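Local coordinates for SGNH-hydrolase family esterase (PDB 7C2A), which hydrolyses ester bonds and may act as a lysophospholipase, at residues Gly18-Asp22 and Ile160-His164; Ser50-Thr54 and Leu79-Asp83; Ser26-Glu32 and Arg43-Ala47. The contacts are given in a common frame with arbitrary orientation. Where two conformers were deposited one is given. Numbering follows the deposited sequence.

Interaction 1 of 3, residues Gly18-Asp22 and Ile160-His164. With CD (cadmium ion), chain C.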
loop_
_atom_site.group_PDB
_atom_site.type_symbol
_atom_site.label_atom_id
_atom_site.label_comp_id
_atom_site.label_asym_id
_atom_site.label_seq_id
_atom_site.Cartn_x
_atom_site.Cartn_y
_atom_site.Cartn_z
ATOM N N GLY A 18 -9.007 -3.326 0.470
ATOM C CA GLY A 18 -9.801 -3.752 1.611
ATOM C C GLY A 18 -9.651 -5.226 1.928
ATOM O O GLY A 18 -10.625 -5.889 2.304
ATOM N N TYR A 19 -8.431 -5.745 1.807
ATOM C CA TYR A 19 -8.188 -7.164 2.036
ATOM C C TYR A 19 -8.623 -7.564 3.442
ATOM O O TYR A 19 -8.256 -6.919 4.429
ATOM C CB TYR A 19 -6.704 -7.472 1.837
ATOM C CG TYR A 19 -6.321 -8.849 2.328
ATOM C CD1 TYR A 19 -6.532 -9.970 1.540
ATOM C CD2 TYR A 19 -5.763 -9.028 3.587
ATOM C CE1 TYR A 19 -6.195 -11.230 1.989
ATOM C CE2 TYR A 19 -5.429 -10.280 4.046
ATOM C CZ TYR A 19 -5.642 -11.379 3.242
ATOM O OH TYR A 19 -5.298 -12.632 3.698
ATOM N N GLY A 20 -9.406 -8.641 3.525
ATOM C CA GLY A 20 -9.881 -9.156 4.791
ATOM C C GLY A 20 -11.089 -8.449 5.354
ATOM O O GLY A 20 -11.555 -8.822 6.439
ATOM N N LEU A 21 -11.622 -7.455 4.658
ATOM C CA LEU A 21 -12.734 -6.663 5.156
ATOM C C LEU A 21 -13.996 -6.946 4.355
ATOM O O LEU A 21 -13.955 -7.497 3.250
ATOM C CB LEU A 21 -12.410 -5.166 5.097
ATOM C CG LEU A 21 -11.151 -4.760 5.853
ATOM C CD1 LEU A 21 -10.875 -3.285 5.651
ATOM C CD2 LEU A 21 -11.286 -5.097 7.335
ATOM N N ASP A 22 -15.127 -6.563 4.936
ATOM C CA ASP A 22 -16.404 -6.747 4.275
ATOM C C ASP A 22 -16.693 -5.570 3.351
ATOM O O ASP A 22 -15.952 -4.582 3.304
ATOM C CB ASP A 22 -17.520 -6.921 5.305
ATOM C CG ASP A 22 -17.431 -8.245 6.042
ATOM O OD1 ASP A 22 -16.789 -9.182 5.520
ATOM O OD2 ASP A 22 -18.005 -8.349 7.147
ATOM N N ILE A 160 -5.247 -4.052 13.947
ATOM C CA ILE A 160 -4.591 -4.748 12.848
ATOM C C ILE A 160 -5.144 -6.165 12.793
ATOM O O ILE A 160 -5.251 -6.836 13.829
ATOM C CB ILE A 160 -3.063 -4.755 13.041
ATOM C CG1 ILE A 160 -2.528 -3.322 13.099
ATOM C CG2 ILE A 160 -2.374 -5.541 11.943
ATOM C CD1 ILE A 160 -2.954 -2.484 11.935
ATOM N N GLN A 161 -5.516 -6.608 11.597
ATOM C CA GLN A 161 -6.043 -7.952 11.420
ATOM C C GLN A 161 -4.962 -8.972 11.726
ATOM O O GLN A 161 -3.780 -8.750 11.469
ATOM C CB GLN A 161 -6.462 -8.172 9.968
ATOM C CG GLN A 161 -7.559 -7.268 9.466
ATOM C CD GLN A 161 -7.923 -7.582 8.031
ATOM O OE1 GLN A 161 -7.978 -8.749 7.637
ATOM N NE2 GLN A 161 -8.142 -6.543 7.233
ATOM N N LYS A 162 -5.379 -10.085 12.314
ATOM C CA LYS A 162 -4.520 -11.250 12.454
ATOM C C LYS A 162 -4.710 -12.093 11.200
ATOM O O LYS A 162 -5.805 -12.607 10.949
ATOM C CB LYS A 162 -4.902 -12.039 13.703
ATOM C CG LYS A 162 -4.064 -13.290 13.932
ATOM C CD LYS A 162 -2.573 -13.002 13.814
ATOM C CE LYS A 162 -1.844 -13.251 15.131
ATOM N NZ LYS A 162 -1.792 -12.020 15.970
ATOM N N ASP A 163 -3.659 -12.200 10.390
ATOM C CA ASP A 163 -3.700 -13.092 9.239
ATOM C C ASP A 163 -2.373 -13.827 9.105
ATOM O O ASP A 163 -2.195 -14.903 9.685
ATOM C CB ASP A 163 -4.069 -12.334 7.958
ATOM C CG ASP A 163 -3.454 -10.949 7.891
ATOM O OD1 ASP A 163 -2.247 -10.812 8.174
ATOM O OD2 ASP A 163 -4.183 -9.990 7.560
ATOM N N HIS A 164 -1.414 -13.297 8.349
ATOM C CA HIS A 164 -0.082 -13.912 8.203
ATOM C C HIS A 164 0.584 -13.916 9.568
ATOM O O HIS A 164 0.521 -12.927 10.307
ATOM C CB HIS A 164 0.796 -13.144 7.217
ATOM C CG HIS A 164 0.264 -13.083 5.828
ATOM N ND1 HIS A 164 0.793 -13.840 4.798
ATOM C CD2 HIS A 164 -0.718 -12.331 5.288
ATOM C CE1 HIS A 164 0.146 -13.564 3.687
ATOM N NE2 HIS A 164 -0.781 -12.637 3.960
HETATM CD CD CD C . 2.366 -15.361 4.692
HETATM O O HOH W 1 1.467 -16.038 2.184
#

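Interaction 2 of 3, residues Ser50-Thr54 and Leu79-Asp83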
loop_
_atom_site.group_PDB
_atom_site.type_symbol
_atom_site.label_atom_id
_atom_site.label_comp_id
_atom_site.label_asym_id
_atom_site.label_seq_id
_atom_site.Cartn_x
_atom_site.Cartn_y
_atom_site.Cartn_z
ATOM N N SER A 50 -4.861 -6.166 -4.438
ATOM C CA SER A 50 -4.077 -6.869 -3.394
ATOM C C SER A 50 -2.795 -7.448 -4.001
ATOM O O SER A 50 -2.868 -8.020 -5.090
ATOM C CB SER A 50 -4.910 -7.919 -2.717
ATOM O OG SER A 50 -5.940 -7.301 -1.962
ATOM N N GLY A 51 -1.668 -7.253 -3.315
ATOM C CA GLY A 51 -0.368 -7.797 -3.759
ATOM C C GLY A 51 0.325 -6.979 -4.836
ATOM O O GLY A 51 1.427 -7.364 -5.225
ATOM N N ASP A 52 -0.267 -5.874 -5.284
ATOM C CA ASP A 52 0.379 -5.072 -6.355
ATOM C C ASP A 52 1.705 -4.478 -5.875
ATOM O O ASP A 52 1.741 -3.817 -4.835
ATOM C CB ASP A 52 -0.492 -3.895 -6.795
ATOM C CG ASP A 52 -0.984 -4.000 -8.228
ATOM O OD1 ASP A 52 -1.182 -5.130 -8.697
ATOM O OD2 ASP A 52 -1.179 -2.953 -8.840
ATOM N N THR A 53 2.760 -4.724 -6.643
ATOM C CA THR A 53 4.062 -4.066 -6.394
ATOM C C THR A 53 4.062 -2.746 -7.178
ATOM O O THR A 53 3.127 -2.480 -7.952
ATOM C CB THR A 53 5.200 -4.912 -6.974
ATOM O OG1 THR A 53 4.887 -5.109 -8.353
ATOM C CG2 THR A 53 5.365 -6.247 -6.279
ATOM N N THR A 54 5.075 -1.916 -6.964
ATOM C CA THR A 54 5.210 -0.711 -7.778
ATOM C C THR A 54 5.278 -1.049 -9.266
ATOM O O THR A 54 4.723 -0.326 -10.094
ATOM C CB THR A 54 6.417 0.124 -7.337
ATOM O OG1 THR A 54 7.637 -0.619 -7.538
ATOM C CG2 THR A 54 6.284 0.578 -5.874
ATOM N N LEU A 79 1.567 2.710 -2.956
ATOM C CA LEU A 79 2.242 1.513 -3.433
ATOM C C LEU A 79 3.654 1.480 -2.871
ATOM O O LEU A 79 4.251 2.520 -2.572
ATOM C CB LEU A 79 2.324 1.457 -4.960
ATOM C CG LEU A 79 1.005 1.202 -5.679
ATOM C CD1 LEU A 79 1.213 1.374 -7.175
ATOM C CD2 LEU A 79 0.499 -0.186 -5.379
ATOM N N GLY A 80 4.195 0.268 -2.783
ATOM C CA GLY A 80 5.557 0.048 -2.325
ATOM C C GLY A 80 5.639 -0.943 -1.189
ATOM O O GLY A 80 6.678 -1.576 -0.976
ATOM N N GLY A 81 4.544 -1.093 -0.446
ATOM C CA GLY A 81 4.536 -2.062 0.634
ATOM C C GLY A 81 4.847 -3.471 0.167
ATOM O O GLY A 81 5.551 -4.218 0.849
ATOM N N ASN A 82 4.350 -3.846 -1.013
ATOM C CA ASN A 82 4.608 -5.221 -1.519
ATOM C C ASN A 82 6.072 -5.353 -1.952
ATOM O O ASN A 82 6.618 -6.450 -1.819
ATOM C CB ASN A 82 3.582 -5.665 -2.560
ATOM C CG ASN A 82 2.263 -5.991 -1.897
ATOM O OD1 ASN A 82 2.192 -6.850 -1.025
ATOM N ND2 ASN A 82 1.224 -5.281 -2.277
ATOM N N ASP A 83 6.674 -4.271 -2.450
ATOM C CA ASP A 83 8.123 -4.304 -2.788
ATOM C C ASP A 83 8.889 -4.617 -1.498
ATOM O O ASP A 83 9.791 -5.453 -1.540
ATOM C CB ASP A 83 8.601 -2.997 -3.427
ATOM C CG ASP A 83 7.890 -2.642 -4.723
ATOM O OD1 ASP A 83 6.646 -2.641 -4.722
ATOM O OD2 ASP A 83 8.589 -2.363 -5.710
HETATM O O HOH W 2 -0.981 -5.545 -1.062
HETATM O O HOH W 3 2.706 -2.189 -2.854
#

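Interaction 3 of 3, residues Ser26-Glu32 and Arg43-Ala47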
loop_
_atom_site.group_PDB
_atom_site.type_symbol
_atom_site.label_atom_id
_atom_site.label_comp_id
_atom_site.label_asym_id
_atom_site.label_seq_id
_atom_site.Cartn_x
_atom_site.Cartn_y
_atom_site.Cartn_z
ATOM N N SER A 26 -13.536 -0.864 3.232
ATOM C CA SER A 26 -12.198 -0.503 2.780
ATOM C C SER A 26 -11.942 0.981 2.986
ATOM O O SER A 26 -12.861 1.796 3.110
ATOM C CB SER A 26 -12.024 -0.822 1.294
ATOM O OG SER A 26 -12.749 0.084 0.478
ATOM N N TYR A 27 -10.657 1.323 3.018
ATOM C CA TYR A 27 -10.248 2.717 3.151
ATOM C C TYR A 27 -10.884 3.635 2.112
ATOM O O TYR A 27 -11.406 4.693 2.500
ATOM C CB TYR A 27 -8.715 2.819 3.229
ATOM C CG TYR A 27 -8.221 4.242 3.230
ATOM C CD1 TYR A 27 -7.939 4.902 2.042
ATOM C CD2 TYR A 27 -8.049 4.931 4.416
ATOM C CE1 TYR A 27 -7.510 6.196 2.038
ATOM C CE2 TYR A 27 -7.618 6.233 4.416
ATOM C CZ TYR A 27 -7.345 6.868 3.223
ATOM O OH TYR A 27 -6.910 8.166 3.160
ATOM N N PRO A 28 -10.887 3.316 0.809
ATOM C CA PRO A 28 -11.533 4.234 -0.146
ATOM C C PRO A 28 -13.014 4.432 0.127
ATOM O O PRO A 28 -13.511 5.565 0.027
ATOM C CB PRO A 28 -11.234 3.590 -1.509
ATOM C CG PRO A 28 -9.963 2.816 -1.261
ATOM C CD PRO A 28 -10.158 2.243 0.111
ATOM N N ALA A 29 -13.726 3.362 0.491
ATOM C CA ALA A 29 -15.155 3.490 0.767
ATOM C C ALA A 29 -15.410 4.348 1.999
ATOM O O ALA A 29 -16.304 5.205 1.999
ATOM C CB ALA A 29 -15.787 2.109 0.944
ATOM N N LYS A 30 -14.641 4.134 3.066
ATOM C CA LYS A 30 -14.857 4.918 4.273
ATOM C C LYS A 30 -14.373 6.347 4.098
ATOM O O LYS A 30 -14.955 7.276 4.670
ATOM C CB LYS A 30 -14.187 4.238 5.469
ATOM C CG LYS A 30 -14.913 2.974 5.929
ATOM C CD LYS A 30 -16.287 3.315 6.515
ATOM C CE LYS A 30 -17.040 2.087 7.008
ATOM N NZ LYS A 30 -16.462 1.489 8.246
ATOM N N LEU A 31 -13.316 6.547 3.301
ATOM C CA LEU A 31 -12.869 7.897 2.999
ATOM C C LEU A 31 -13.938 8.670 2.238
ATOM O O LEU A 31 -14.178 9.848 2.512
ATOM C CB LEU A 31 -11.575 7.839 2.189
ATOM C CG LEU A 31 -11.010 9.143 1.643
ATOM C CD1 LEU A 31 -10.625 10.073 2.772
ATOM C CD2 LEU A 31 -9.814 8.836 0.759
ATOM N N GLU A 32 -14.588 8.021 1.278
ATOM C CA GLU A 32 -15.654 8.675 0.532
ATOM C C GLU A 32 -16.723 9.220 1.471
ATOM O O GLU A 32 -17.154 10.371 1.343
ATOM C CB GLU A 32 -16.255 7.687 -0.461
ATOM C CG GLU A 32 -17.298 8.306 -1.356
ATOM C CD GLU A 32 -17.807 7.345 -2.414
ATOM O OE1 GLU A 32 -17.012 6.808 -3.221
ATOM O OE2 GLU A 32 -19.032 7.121 -2.448
ATOM N N ARG A 43 -16.836 10.517 -5.506
ATOM C CA ARG A 43 -16.942 9.145 -5.970
ATOM C C ARG A 43 -15.506 8.664 -6.045
ATOM O O ARG A 43 -14.729 9.156 -6.870
ATOM C CB ARG A 43 -17.589 9.072 -7.349
ATOM C CG ARG A 43 -17.626 7.661 -7.897
ATOM C CD ARG A 43 -18.491 7.523 -9.145
ATOM N NE ARG A 43 -17.913 8.099 -10.361
ATOM C CZ ARG A 43 -16.959 7.528 -11.094
ATOM N NH1 ARG A 43 -16.425 6.371 -10.722
ATOM N NH2 ARG A 43 -16.535 8.117 -12.205
ATOM N N ILE A 44 -15.131 7.762 -5.153
ATOM C CA ILE A 44 -13.758 7.289 -5.105
ATOM C C ILE A 44 -13.680 5.968 -5.844
ATOM O O ILE A 44 -14.307 4.977 -5.446
ATOM C CB ILE A 44 -13.230 7.187 -3.670
ATOM C CG1 ILE A 44 -13.390 8.548 -2.983
ATOM C CG2 ILE A 44 -11.766 6.759 -3.704
ATOM C CD1 ILE A 44 -12.676 8.678 -1.655
ATOM N N ILE A 45 -12.907 5.968 -6.927
ATOM C CA ILE A 45 -12.630 4.768 -7.706
ATOM C C ILE A 45 -11.669 3.915 -6.901
ATOM O O ILE A 45 -10.530 4.325 -6.638
ATOM C CB ILE A 45 -11.972 5.133 -9.044
ATOM C CG1 ILE A 45 -12.776 6.158 -9.831
ATOM C CG2 ILE A 45 -11.705 3.887 -9.872
ATOM C CD1 ILE A 45 -11.886 6.967 -10.745
ATOM N N ASN A 46 -12.099 2.722 -6.521
ATOM C CA ASN A 46 -11.215 1.824 -5.790
ATOM C C ASN A 46 -10.410 1.030 -6.806
ATOM O O ASN A 46 -10.870 0.013 -7.337
ATOM C CB ASN A 46 -11.985 0.923 -4.833
ATOM C CG ASN A 46 -11.064 0.214 -3.874
ATOM O OD1 ASN A 46 -9.895 -0.029 -4.204
ATOM N ND2 ASN A 46 -11.553 -0.113 -2.691
ATOM N N ALA A 47 -9.203 1.516 -7.086
ATOM C CA ALA A 47 -8.240 0.815 -7.921
ATOM C C ALA A 47 -7.159 0.161 -7.076
ATOM O O ALA A 47 -5.996 0.096 -7.483
ATOM C CB ALA A 47 -7.653 1.738 -8.986
HETATM O O HOH W 4 -17.028 4.497 -5.772
#

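Interaction 1 of 3, residues Gly18-Asp22 and Ile160-His164
Gln-161 and Tyr-19 carry most of this surface contact between two loops. Residues Gly-18 to Leu-21 form a type II beta turn, closed by the Leu-21 N to Gly-18 O bond, and its central peptide presents the Tyr-19 carbonyl to 160-164. The Gln-161 side chain reaches across to it, and NE2 donates a nearly straight 2.8 Å hydrogen bond to Tyr-19 O. Its amide oxygen, OE1, lies 3.4 Å from Gly-20 CA; a CB at Gly-20 would collide with OE1. Beyond this bond, the Tyr-19 ring presents its edge to Asp-163, with CE2 3.7 Å from OD2, while OD1 of the same carboxylate accepts His-164 N at 2.6 Å. Asp-163 and His-166 match the DxxH block, which in relatives supplies the catalytic Asp and His; in this crystal His-166 binds cadmium, as does His-164, through ND1 at 2.2 Å. One amide-to-carbonyl hydrogen bond, with a carboxylate oxygen at the ring edge, thus spans a small junction burying 198 Å², both sides summed.

Interaction 2 of 3, residues Ser50-Thr54 and Leu79-Asp83
The carboxylate of Asp-83 grips Thr-54 at two points: OD1 accepts the backbone N of Thr-54 at 2.8 Å, and OD2 accepts its OG1 at 2.7 Å. Thr-54 OG1 is engaged further by Asn-96 of helix 90-106. Asn-82, one residue earlier, donates from ND2 to Asp-52 O at 3.0 Å. Two waters extend this network. Water 3 donates to Asp-52 O and accepts from the backbone N of both Gly-80 and Asn-82, while water 2 accepts from Gly-51 N at 2.9 Å and from Asn-82 ND2 at 2.5 Å. Two helices begin here: Thr-53 caps helix 54-66, its OG1 bonded to Ala-56 N, and Gly-80 is the N-cap of helix 81-85. The side chain of Asp-52 turns instead to a salt bridge with Arg-60. Packing fills the remainder. Leu-79 CD2 lies 4.1 Å from Asp-52 CB, Thr-54 CG2 rests 3.7 Å from Gly-80 CA, and Thr-53 CG2 is 4.2 Å from Asn-82 CB. Gly-80 to Asp-83 spell the GxND block of SGNH hydrolases, and Gly-51 matches the family's conserved glycine. In relatives the backbone N of that glycine and the asparagine ND2 help form the oxyanion hole beside the serine of the GDSL block, here Ser-14, which Ser-50 touches. Water 2, taking bonds from these two donors, is consistent with an oxyanion position occupied by solvent: the same contact that joins the loops also sets both donors to face one acceptor.

Interaction 3 of 3, residues Ser26-Glu32 and Arg43-Ala47
Ile-44 lies across the face of helix 27-35, its CD1 3.7 Å from Leu-31 CG and 3.6 Å from Pro-28 O, while its CG2 meets Pro-28 CB at 3.9 Å. Further along the strand Asn-46 points the same way, and its ND2 comes within 3.6 Å of Pro-28 CG; the amide itself is held by Phe-16 O and Gly-48 N. Because alternate residues of a strand face opposite ways, Ile-45 turns from the helix and packs on Val-7 and Leu-9 of strand 6-12. The short axes of helix 27-32 and strand 43-47 run almost exactly antiparallel, at 177° and 8.2 Å apart. This is the helix-to-strand half of a beta-alpha-beta crossover: the chain leaves strand 6-12, passes through the helix and returns as strand 42-48, parallel to strand 6-12 and at one border of the sheet in this alpha/beta SGNH-hydrolase fold. Backbone bonds such as those of Ile-45 with Ile-8 and Ala-10 join the two strands. One turn of helix beyond Pro-28, the extended side chain of Glu-32 reaches the strand, where OE1 accepts a straight 2.9 Å hydrogen bond from Ile-44 N. Water 4 donates to Ile-44 O at 2.8 Å and, weakly, to the same Glu-32 OE1 at 3.4 Å.

In the fold
From the N terminus, the chain runs through strand 6-12 and helix 14-17 into the loop 18-22, which opens interaction 1. Interaction 3 closes first, joining helix 27-35 to strand 42-48 at the border of the sheet. Just past that strand, interaction 2 opens and then closes after strand 74-78, bringing together the starts of helices 54-66 and 81-85. These two follow in series, and both nest within the long loop that 160-164 closes, ahead of helix 169-186. Segment 18-22 touches both of the others: Tyr-19 CB lies 3.9 Å from Ser-50 OG, and Gly-18 CA lies 3.7 Å from Ser-26 CB.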